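Local structure of GTPase activator-like protein (Chaetomium thermophilum, 6SSH) at residues I8-K11 / E12-H16; R97-G100 / N101-V104; P184-V187 / R188-L192. The protein probably stimulates GTP hydrolysis by a small GTPase, this chain being the GAP domain of a larger TSC2-type protein. One frame throughout, in Å; residues are numbered along the deposited sequence. Where two conformers were deposited one is given.

Interaction 1: I8-K11 / E12-H16; sequences IYIK and EGQTH. With EDO (1,2-ethanediol), chain D; EDO (1,2-ethanediol), chain G.
One face of the Q14 carboxamide is roofed by K11, within a type II beta turn, K11 to Q14, that closes strand 2-10 and leads toward helix 17-21. CB of K11 is 3.6 Å from CD of Q14 and CE of K11 3.5 Å from NE2 of Q14, both over the same face, so the aliphatic part of the lysine rests flat on the amide; the bend at chi3 (40°) is what brings CE back over this group. On that face too the backbone N of K11 reaches Q14 OE1 at 2.9 Å, coming from above the carbonyl plane rather than within it. OE1 has a second donor in ND2 of N23, which also bonds the backbone O of Y9.

The defining bond of the turn runs from Q14 N to K11 O at 3.1 Å and is nearly straight, 166° at the hydrogen. G13 takes the third position with a positive phi of 89°, the glycine expected in a turn of this type. Backbone and side chain of Q14 thus both return to K11, and the turn is tied twice at one residue. Alongside, CG2 of I10 meets CB of Q14 at 3.9 Å, and both side chains touch I20 of helix 17-21.

The Y9 ring meets the rings of W108 and Y30. Its hydroxyl bonds D110 and receives a water hydrogen; the same water accepts the N-H of E12, linking the strand to the turn. Just beyond, ND1 of H16 caps the backbone N of T18 in the following helix. Two ethanediol molecules, probably from the crystallisation liquor, bind at two carbonyls of the loop: O1 of the chain G molecule donates to G13 O at 3.1 Å, and O1 of the chain D molecule to Q14 O at 2.7 Å.

Interaction 2: R97-G100 / N101-V104; sequences RHIG and NDFV
N101 turns its side-chain amide back to R97, and the bond from its ND2 to R97 O is short and almost straight (2.8 Å, 175°), with the oxygen in the plane of the amide. CG of N101 lies anti to its carbonyl carbon and beside the backbone N (chi1 -77°), which directs the amide this way. Backbone bonds continue the same reversal: N101 N reaches H98 O at 3.1 Å, and D102 N reaches I99 O at 3.2 Å, the latter closing a type I beta turn from I99 to D102 that carries the chain from helix 93-99 toward strand 104-109.

A second approach pairs two acceptors: H98 O stands over the face of the D102 carboxylate, 3.0 Å from CG. The cost is probably offset by K4, in a salt bridge with OD1, and by ND1 of H77, bonded to OD2.

Within the helix end itself, CG of R97 sits over the centre of the H98 ring, while NE2 of H98 lies 3.1 Å above the R97 guanidinium plane, toward its rim; both polar ends bind OD1 of D60.

Residues 98-102 read HIGND, and in Rap-type GAPs the asparagine of this motif is known as the thumb, so N101 probably corresponds to it. The bond from ND2 to R97 O would restrain rotation of the amide in this structure, which has no GTPase bound.

Interaction 3: P184-V187 / R188-L192; sequences PSFV and RLLAL
Contacts between residues three and four places apart, all within about two and a half turns of helix 183-201, make up this interaction; the helix lies against the sheet, with V187, L190 and A191 resting on I129 of strand 127-134 and F186 and L190 on V158 of strand 155-162. Regular i to i+4 backbone bonds frame it: P184 O accepts from R188 N, S185 O from L189 N, F186 O from L190 N, and V187 O from A191 N, the last at 2.8 Å.

On the flank facing strand 155-162, F186 and L190 form an apolar pair. The leucine crosses the phenylalanine at a slant, its CG over one ring face and its CD1 reaching 3.7 Å from CE2 of F186. L190 CG also lies 3.4 Å from the backbone O of F186, so the leucine branch point fits closely over the preceding turn. A191 sets its CB 3.4 Å from V187 O.

Elsewhere on the helix, R188 folds back toward P184 and S185. Its side chain runs out extended and then bends at chi3 (37°), which lays the guanidinium over the preceding turn, with P184 O 4.1 Å above the centre of its plane. NH2 of R188 comes 3.6 Å from S185 CA and 3.7 Å from S185 CB, a contact of van der Waals kind.

The polar work of that arginine is done beyond the turn. NH1 bonds the carbonyl oxygens of G36 and L37 where helix 28-37 finishes, and the guanidinium makes a cation-pi contact with W67 of strand 63-68. Such carbonyls at a helix C-terminus carry partial negative charge and would suit a cation, so R188 probably ties two helices and a strand together partly through electrostatics.

The three contacts follow one another along the chain and are all local, yet they meet through the central mixed sheet. Interaction 1 closes strand 2-10, and interaction 2 leads into strand 104-109, its parallel neighbour; their centres are 18 Å apart, and CD1 of I8 touches CD1 of I99 at 3.9 Å. Interaction 3, on helix 183-201, has its centre about 17 Å from that of interaction 2 and meets it where V104 CG1 packs 4.2 Å from A191 CA. Interactions 1 and 3 lie on opposite sides of the chain's centre, 22 Å between centres, without touching. Residues 97-104, which carry the motif, thus touch both the end of strand 2-10 and helix 183-201.

Interaction 1: I8-K11 / E12-H16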
ATOM      1  N   ILE A   8       2.701   0.241  -1.940  1.00  9.94           N
ATOM      2  CA  ILE A   8       3.727   0.578  -2.936  1.00  9.34           C
ATOM      3  C   ILE A   8       4.953   1.196  -2.306  1.00 11.61           C
ATOM      4  O   ILE A   8       4.830   2.272  -1.679  1.00 11.72           O
ATOM      5  CB  ILE A   8       3.189   1.576  -3.963  1.00 10.21           C
ATOM      6  CG1 ILE A   8       1.872   1.085  -4.601  1.00 11.82           C
ATOM      7  CG2 ILE A   8       4.242   1.842  -5.038  1.00 13.05           C
ATOM      8  CD1 ILE A   8       1.079   2.177  -5.323  1.00 15.03           C
ATOM      9  N   TYR A   9       6.119   0.592  -2.415  1.00 10.16           N
ATOM     10  CA  TYR A   9       7.381   1.126  -1.912  1.00  9.67           C
ATOM     11  C   TYR A   9       8.069   1.963  -2.967  1.00 11.91           C
ATOM     12  O   TYR A   9       8.288   1.487  -4.097  1.00 12.24           O
ATOM     13  CB  TYR A   9       8.330  -0.023  -1.507  1.00 11.61           C
ATOM     14  CG  TYR A   9       9.629   0.490  -0.941  1.00 12.36           C
ATOM     15  CD1 TYR A   9       9.707   0.955   0.370  1.00 14.89           C
ATOM     16  CD2 TYR A   9      10.782   0.576  -1.697  1.00 12.81           C
ATOM     17  CE1 TYR A   9      10.873   1.465   0.882  1.00 14.63           C
ATOM     18  CE2 TYR A   9      11.966   1.083  -1.188  1.00 14.48           C
ATOM     19  CZ  TYR A   9      12.031   1.547   0.114  1.00 14.09           C
ATOM     20  OH  TYR A   9      13.211   2.045   0.578  1.00 15.93           O
ATOM     21  N   ILE A  10       8.411   3.196  -2.600  1.00 11.42           N
ATOM     22  CA  ILE A  10       9.176   4.106  -3.455  1.00 13.65           C
ATOM     23  C   ILE A  10      10.596   4.239  -2.928  1.00 14.68           C
ATOM     24  O   ILE A  10      10.780   4.656  -1.780  1.00 15.83           O
ATOM     25  CB  ILE A  10       8.529   5.478  -3.588  1.00 13.29           C
ATOM     26  CG1 ILE A  10       7.052   5.359  -3.949  1.00 12.30           C
ATOM     27  CG2 ILE A  10       9.328   6.288  -4.578  1.00 13.52           C
ATOM     28  CD1 ILE A  10       6.349   6.693  -4.111  1.00 12.94           C
ATOM     29  N   LYS A  11      11.584   3.861  -3.731  1.00 14.08           N
ATOM     30  CA  LYS A  11      12.987   3.876  -3.344  1.00 15.61           C
ATOM     31  C   LYS A  11      13.570   5.278  -3.516  1.00 18.32           C
ATOM     32  O   LYS A  11      13.092   6.065  -4.322  1.00 16.95           O
ATOM     33  CB  LYS A  11      13.761   2.831  -4.187  1.00 17.51           C
ATOM     34  CG  LYS A  11      15.177   2.513  -3.753  1.00 21.71           C
ATOM     35  CD  LYS A  11      15.774   1.335  -4.603  1.00 32.86           C
ATOM     36  CE  LYS A  11      15.397   1.399  -6.080  1.00 41.22           C
ATOM     37  NZ  LYS A  11      16.407   0.714  -6.957  1.00 46.30           N
ATOM     38  N   GLU A  12      14.673   5.538  -2.826  1.00 19.42           N
ATOM     39  CA  GLU A  12      15.371   6.802  -2.924  1.00 21.67           C
ATOM     40  C   GLU A  12      15.589   7.257  -4.364  1.00 18.60           C
ATOM     41  O   GLU A  12      16.075   6.465  -5.191  1.00 20.51           O
ATOM     42  CB  GLU A  12      16.731   6.669  -2.244  1.00 27.52           C
ATOM     43  CG  GLU A  12      17.515   7.989  -2.200  1.00 36.36           C
ATOM     44  CD  GLU A  12      18.668   7.940  -1.216  1.00 44.66           C
ATOM     45  OE1 GLU A  12      19.624   7.181  -1.471  1.00 45.60           O
ATOM     46  OE2 GLU A  12      18.605   8.668  -0.201  1.00 50.88           O
ATOM     47  N   GLY A  13      15.207   8.494  -4.687  1.00 19.23           N
ATOM     48  CA  GLY A  13      15.430   9.042  -6.002  1.00 21.50           C
ATOM     49  C   GLY A  13      14.348   8.797  -7.038  1.00 19.03           C
ATOM     50  O   GLY A  13      14.362   9.411  -8.083  1.00 22.40           O
ATOM     51  N   GLN A  14      13.439   7.851  -6.799  1.00 17.03           N
ATOM     52  CA  GLN A  14      12.449   7.508  -7.811  1.00 17.71           C
ATOM     53  C   GLN A  14      11.318   8.498  -7.897  1.00 18.09           C
ATOM     54  O   GLN A  14      10.940   9.108  -6.864  1.00 20.01           O
ATOM     55  CB  GLN A  14      11.847   6.115  -7.522  1.00 16.25           C
ATOM     56  CG  GLN A  14      12.858   4.994  -7.618  1.00 16.21           C
ATOM     57  CD  GLN A  14      12.262   3.626  -7.359  1.00 16.09           C
ATOM     58  OE1 GLN A  14      11.309   3.426  -6.596  1.00 14.03           O
ATOM     59  NE2 GLN A  14      12.791   2.664  -8.096  1.00 16.85           N
ATOM     60  N   THR A  15      10.828   8.710  -9.119  1.00 17.98           N
ATOM     61  CA  THR A  15       9.820   9.703  -9.406  1.00 19.15           C
ATOM     62  C   THR A  15       8.697   9.196 -10.279  1.00 19.86           C
ATOM     63  O   THR A  15       7.637   9.808 -10.300  1.00 24.51           O
ATOM     64  CB  THR A  15      10.435  10.948 -10.091  1.00 24.03           C
ATOM     65  OG1 THR A  15      11.049  10.559 -11.296  1.00 25.58           O
ATOM     66  CG2 THR A  15      11.465  11.631  -9.177  1.00 25.04           C
ATOM     67  N   HIS A  16       8.923   8.077 -10.992  1.00 17.15           N
ATOM     68  CA  HIS A  16       7.995   7.643 -12.056  1.00 18.25           C
ATOM     69  C   HIS A  16       7.429   6.279 -11.767  1.00 14.79           C
ATOM     70  O   HIS A  16       8.106   5.414 -11.227  1.00 15.26           O
ATOM     71  CB  HIS A  16       8.728   7.598 -13.418  1.00 20.89           C
ATOM     72  CG  HIS A  16       7.835   7.366 -14.602  1.00 25.49           C
ATOM     73  ND1 HIS A  16       7.438   6.109 -15.034  1.00 26.26           N
ATOM     74  CD2 HIS A  16       7.324   8.244 -15.502  1.00 27.28           C
ATOM     75  CE1 HIS A  16       6.681   6.230 -16.112  1.00 28.24           C
ATOM     76  NE2 HIS A  16       6.612   7.518 -16.431  1.00 29.65           N
TER
HETATM   77  C1  EDO D 303       8.160  10.731  -5.490  1.00 27.42           C
HETATM   78  O1  EDO D 303       9.262  11.192  -6.260  1.00 33.38           O
HETATM   79  C2  EDO D 303       7.130  10.261  -6.483  1.00 26.76           C
HETATM   80  O2  EDO D 303       5.867  10.787  -6.145  1.00 28.11           O
HETATM   81  C1  EDO G 306      13.867   8.800 -12.022  1.00 55.01           C
HETATM   82  O1  EDO G 306      14.810   9.496 -11.183  1.00 59.50           O
HETATM   83  C2  EDO G 306      14.191   8.811 -13.523  1.00 55.33           C
HETATM   84  O2  EDO G 306      15.170   7.825 -13.892  1.00 54.35           O
HETATM   85  O   HOH W   1      15.308   3.698  -0.681  1.00 25.64           O

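Interaction 2: R97-G100 / N101-V104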
ATOM      1  N   ARG A  97      -2.118  -3.431 -12.860  1.00 10.07           N
ATOM      2  CA  ARG A  97      -3.517  -3.837 -12.959  1.00  9.44           C
ATOM      3  C   ARG A  97      -4.134  -3.954 -11.570  1.00 10.13           C
ATOM      4  O   ARG A  97      -5.378  -3.790 -11.467  1.00 12.51           O
ATOM      5  CB  ARG A  97      -3.705  -5.137 -13.745  1.00 10.73           C
ATOM      6  CG  ARG A  97      -3.383  -6.414 -12.935  1.00 10.62           C
ATOM      7  CD  ARG A  97      -3.522  -7.643 -13.854  1.00 12.02           C
ATOM      8  NE  ARG A  97      -3.826  -8.860 -13.112  1.00 11.72           N
ATOM      9  CZ  ARG A  97      -2.928  -9.648 -12.582  1.00 10.01           C
ATOM     10  NH1 ARG A  97      -3.329 -10.722 -11.966  1.00 11.97           N
ATOM     11  NH2 ARG A  97      -1.638  -9.375 -12.578  1.00 10.41           N
ATOM     12  N   HIS A  98      -3.338  -4.228 -10.564  1.00  8.67           N
ATOM     13  CA  HIS A  98      -3.871  -4.272  -9.196  1.00  8.34           C
ATOM     14  C   HIS A  98      -3.997  -2.876  -8.624  1.00  9.34           C
ATOM     15  O   HIS A  98      -5.100  -2.436  -8.317  1.00 10.34           O
ATOM     16  CB  HIS A  98      -3.016  -5.142  -8.301  1.00  9.55           C
ATOM     17  CG  HIS A  98      -2.878  -6.528  -8.792  1.00  9.59           C
ATOM     18  ND1 HIS A  98      -3.959  -7.375  -8.834  1.00 10.41           N
ATOM     19  CD2 HIS A  98      -1.804  -7.221  -9.190  1.00 11.83           C
ATOM     20  CE1 HIS A  98      -3.532  -8.548  -9.323  1.00 11.13           C
ATOM     21  NE2 HIS A  98      -2.243  -8.466  -9.559  1.00 11.65           N
ATOM     22  N   ILE A  99      -2.888  -2.156  -8.524  1.00  9.83           N
ATOM     23  CA  ILE A  99      -2.951  -0.852  -7.840  1.00 10.63           C
ATOM     24  C   ILE A  99      -3.741   0.159  -8.648  1.00 10.15           C
ATOM     25  O   ILE A  99      -4.417   1.002  -8.022  1.00 10.79           O
ATOM     26  CB  ILE A  99      -1.560  -0.361  -7.398  1.00 15.31           C
ATOM     27  CG1 ILE A  99      -0.734  -0.090  -8.630  1.00 20.54           C
ATOM     28  CG2 ILE A  99      -0.928  -1.381  -6.390  1.00 13.47           C
ATOM     29  CD1 ILE A  99      -0.465   1.322  -8.817  1.00 30.35           C
ATOM     30  N   GLY A 100      -3.793   0.076  -9.950  1.00 10.05           N
ATOM     31  CA  GLY A 100      -4.571   1.011 -10.752  1.00  9.89           C
ATOM     32  C   GLY A 100      -6.050   0.797 -10.646  1.00 10.85           C
ATOM     33  O   GLY A 100      -6.832   1.692 -10.973  1.00 14.89           O
ATOM     34  N   ASN A 101      -6.463  -0.358 -10.119  1.00 11.18           N
ATOM     35  CA  ASN A 101      -7.877  -0.679  -9.922  1.00 12.28           C
ATOM     36  C   ASN A 101      -8.268  -0.669  -8.445  1.00 13.07           C
ATOM     37  O   ASN A 101      -9.374  -1.084  -8.137  1.00 13.82           O
ATOM     38  CB  ASN A 101      -8.212  -2.005 -10.608  1.00 13.92           C
ATOM     39  CG  ASN A 101      -8.340  -1.809 -12.082  1.00 14.71           C
ATOM     40  OD1 ASN A 101      -9.236  -1.122 -12.582  1.00 17.18           O
ATOM     41  ND2 ASN A 101      -7.369  -2.358 -12.811  1.00 14.56           N
ATOM     42  N   ASP A 102      -7.347  -0.233  -7.582  1.00 11.21           N
ATOM     43  CA  ASP A 102      -7.621  -0.124  -6.140  1.00 10.80           C
ATOM     44  C   ASP A 102      -7.937   1.305  -5.820  1.00 12.70           C
ATOM     45  O   ASP A 102      -7.175   2.227  -6.106  1.00 13.22           O
ATOM     46  CB  ASP A 102      -6.412  -0.564  -5.379  1.00 11.23           C
ATOM     47  CG  ASP A 102      -6.133  -2.075  -5.472  1.00  9.97           C
ATOM     48  OD1 ASP A 102      -7.055  -2.827  -5.804  1.00 11.25           O
ATOM     49  OD2 ASP A 102      -4.981  -2.452  -5.140  1.00 10.86           O
ATOM     50  N   PHE A 103      -9.067   1.511  -5.157  1.00 12.45           N
ATOM     51  CA  PHE A 103      -9.471   2.865  -4.780  1.00 12.96           C
ATOM     52  C   PHE A 103      -8.436   3.468  -3.827  1.00 10.71           C
ATOM     53  O   PHE A 103      -8.197   4.680  -3.853  1.00 11.73           O
ATOM     54  CB  PHE A 103     -10.870   2.852  -4.145  1.00 14.33           C
ATOM     55  CG  PHE A 103     -12.000   2.474  -5.092  1.00 15.78           C
ATOM     56  CD1 PHE A 103     -11.994   2.850  -6.424  1.00 24.10           C
ATOM     57  CD2 PHE A 103     -13.095   1.746  -4.598  1.00 17.67           C
ATOM     58  CE1 PHE A 103     -13.091   2.496  -7.275  1.00 28.29           C
ATOM     59  CE2 PHE A 103     -14.193   1.439  -5.402  1.00 19.15           C
ATOM     60  CZ  PHE A 103     -14.169   1.782  -6.750  1.00 26.35           C
ATOM     61  N   VAL A 104      -7.922   2.674  -2.917  1.00 10.64           N
ATOM     62  CA  VAL A 104      -7.023   3.084  -1.847  1.00 10.55           C
ATOM     63  C   VAL A 104      -5.677   2.401  -2.017  1.00 11.01           C
ATOM     64  O   VAL A 104      -5.632   1.181  -2.202  1.00 10.19           O
ATOM     65  CB  VAL A 104      -7.618   2.693  -0.476  1.00 12.45           C
ATOM     66  CG1 VAL A 104      -6.721   3.154   0.630  1.00 12.09           C
ATOM     67  CG2 VAL A 104      -9.039   3.281  -0.348  1.00 13.21           C
TER

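Interaction 3: P184-V187 / R188-L192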
ATOM      1  N   PRO A 184       1.267   0.167  11.854  1.00 13.21           N
ATOM      2  CA  PRO A 184       0.411  -0.704  11.040  1.00 13.88           C
ATOM      3  C   PRO A 184      -1.069  -0.626  11.430  1.00 13.59           C
ATOM      4  O   PRO A 184      -1.931  -0.618  10.539  1.00 14.58           O
ATOM      5  CB  PRO A 184       0.934  -2.110  11.366  1.00 18.04           C
ATOM      6  CG  PRO A 184       2.250  -1.946  12.022  1.00 18.89           C
ATOM      7  CD  PRO A 184       2.369  -0.538  12.523  1.00 15.30           C
ATOM      8  N   SER A 185      -1.405  -0.577  12.699  1.00 16.18           N
ATOM      9  CA  SER A 185      -2.812  -0.467  13.065  0.61 15.29           C
ATOM     10  C   SER A 185      -3.408   0.861  12.619  1.00 15.30           C
ATOM     11  O   SER A 185      -4.586   0.921  12.217  1.00 16.49           O
ATOM     12  CB  SER A 185      -3.026  -0.731  14.552  0.61 21.03           C
ATOM     13  OG  SER A 185      -2.384   0.232  15.336  0.61 21.15           O
ATOM     14  N   PHE A 186      -2.642   1.957  12.727  1.00 14.53           N
ATOM     15  CA  PHE A 186      -3.118   3.256  12.339  1.00 13.42           C
ATOM     16  C   PHE A 186      -3.408   3.313  10.829  1.00 13.07           C
ATOM     17  O   PHE A 186      -4.485   3.746  10.399  1.00 13.76           O
ATOM     18  CB  PHE A 186      -2.094   4.323  12.732  1.00 14.34           C
ATOM     19  CG  PHE A 186      -2.520   5.722  12.448  1.00 15.62           C
ATOM     20  CD1 PHE A 186      -3.455   6.351  13.225  1.00 18.92           C
ATOM     21  CD2 PHE A 186      -1.929   6.454  11.453  1.00 16.69           C
ATOM     22  CE1 PHE A 186      -3.829   7.673  12.988  1.00 20.55           C
ATOM     23  CE2 PHE A 186      -2.313   7.764  11.207  1.00 18.52           C
ATOM     24  CZ  PHE A 186      -3.260   8.350  11.975  1.00 18.49           C
ATOM     25  N   VAL A 187      -2.462   2.844  10.025  1.00 12.83           N
ATOM     26  CA  VAL A 187      -2.631   2.852   8.591  1.00 12.51           C
ATOM     27  C   VAL A 187      -3.748   1.880   8.174  1.00 13.91           C
ATOM     28  O   VAL A 187      -4.523   2.202   7.255  1.00 14.27           O
ATOM     29  CB  VAL A 187      -1.286   2.521   7.905  1.00 14.20           C
ATOM     30  CG1 VAL A 187      -1.509   2.215   6.439  1.00 14.35           C
ATOM     31  CG2 VAL A 187      -0.363   3.686   8.058  1.00 15.42           C
ATOM     32  N   ARG A 188      -3.852   0.746   8.829  1.00 13.27           N
ATOM     33  CA  ARG A 188      -4.886  -0.188   8.430  1.00 15.07           C
ATOM     34  C   ARG A 188      -6.244   0.438   8.712  1.00 14.89           C
ATOM     35  O   ARG A 188      -7.147   0.330   7.867  1.00 16.71           O
ATOM     36  CB  ARG A 188      -4.691  -1.531   9.172  1.00 17.44           C
ATOM     37  CG  ARG A 188      -5.463  -2.662   8.597  1.00 18.25           C
ATOM     38  CD  ARG A 188      -5.238  -3.952   9.361  1.00 16.52           C
ATOM     39  NE  ARG A 188      -5.097  -3.787  10.788  1.00 23.24           N
ATOM     40  CZ  ARG A 188      -4.014  -4.063  11.504  1.00 16.81           C
ATOM     41  NH1 ARG A 188      -2.873  -4.574  10.996  1.00 20.94           N
ATOM     42  NH2 ARG A 188      -4.095  -3.785  12.758  1.00 20.67           N
ATOM     43  N   LEU A 189      -6.457   1.121   9.848  1.00 13.84           N
ATOM     44  CA  LEU A 189      -7.703   1.792  10.102  1.00 15.29           C
ATOM     45  C   LEU A 189      -7.983   2.892   9.069  1.00 15.62           C
ATOM     46  O   LEU A 189      -9.112   3.010   8.531  1.00 15.34           O
ATOM     47  CB  LEU A 189      -7.715   2.354  11.536  1.00 18.89           C
ATOM     48  CG  LEU A 189      -9.057   2.939  11.905  1.00 22.00           C
ATOM     49  CD1 LEU A 189     -10.109   1.895  11.755  1.00 28.31           C
ATOM     50  CD2 LEU A 189      -8.995   3.495  13.355  1.00 27.84           C
ATOM     51  N   LEU A 190      -6.976   3.699   8.736  1.00 12.88           N
ATOM     52  CA  LEU A 190      -7.185   4.702   7.692  1.00 13.20           C
ATOM     53  C   LEU A 190      -7.570   4.031   6.374  1.00 13.57           C
ATOM     54  O   LEU A 190      -8.447   4.553   5.675  1.00 13.51           O
ATOM     55  CB  LEU A 190      -5.898   5.505   7.427  1.00 13.36           C
ATOM     56  CG  LEU A 190      -5.391   6.432   8.509  1.00 17.84           C
ATOM     57  CD1 LEU A 190      -4.098   7.136   8.080  1.00 16.58           C
ATOM     58  CD2 LEU A 190      -6.427   7.467   8.808  1.00 20.27           C
ATOM     59  N   ALA A 191      -6.925   2.931   6.034  1.00 11.79           N
ATOM     60  CA  ALA A 191      -7.207   2.273   4.751  1.00 11.44           C
ATOM     61  C   ALA A 191      -8.609   1.709   4.755  1.00 14.23           C
ATOM     62  O   ALA A 191      -9.343   1.802   3.732  1.00 14.06           O
ATOM     63  CB  ALA A 191      -6.187   1.194   4.502  1.00 14.38           C
ATOM     64  N   LEU A 192      -9.053   1.098   5.852  1.00 14.05           N
ATOM     65  CA  LEU A 192     -10.403   0.580   5.925  0.52 15.48           C
ATOM     66  C   LEU A 192     -11.429   1.698   5.774  1.00 15.99           C
ATOM     67  O   LEU A 192     -12.386   1.594   5.026  1.00 18.35           O
ATOM     68  CB  LEU A 192     -10.607  -0.170   7.237  0.52 19.40           C
ATOM     69  CG  LEU A 192     -11.931  -0.928   7.353  0.52 21.87           C
ATOM     70  CD1 LEU A 192     -12.168  -1.859   6.160  0.52 22.32           C
ATOM     71  CD2 LEU A 192     -11.899  -1.705   8.666  0.52 24.12           C
TER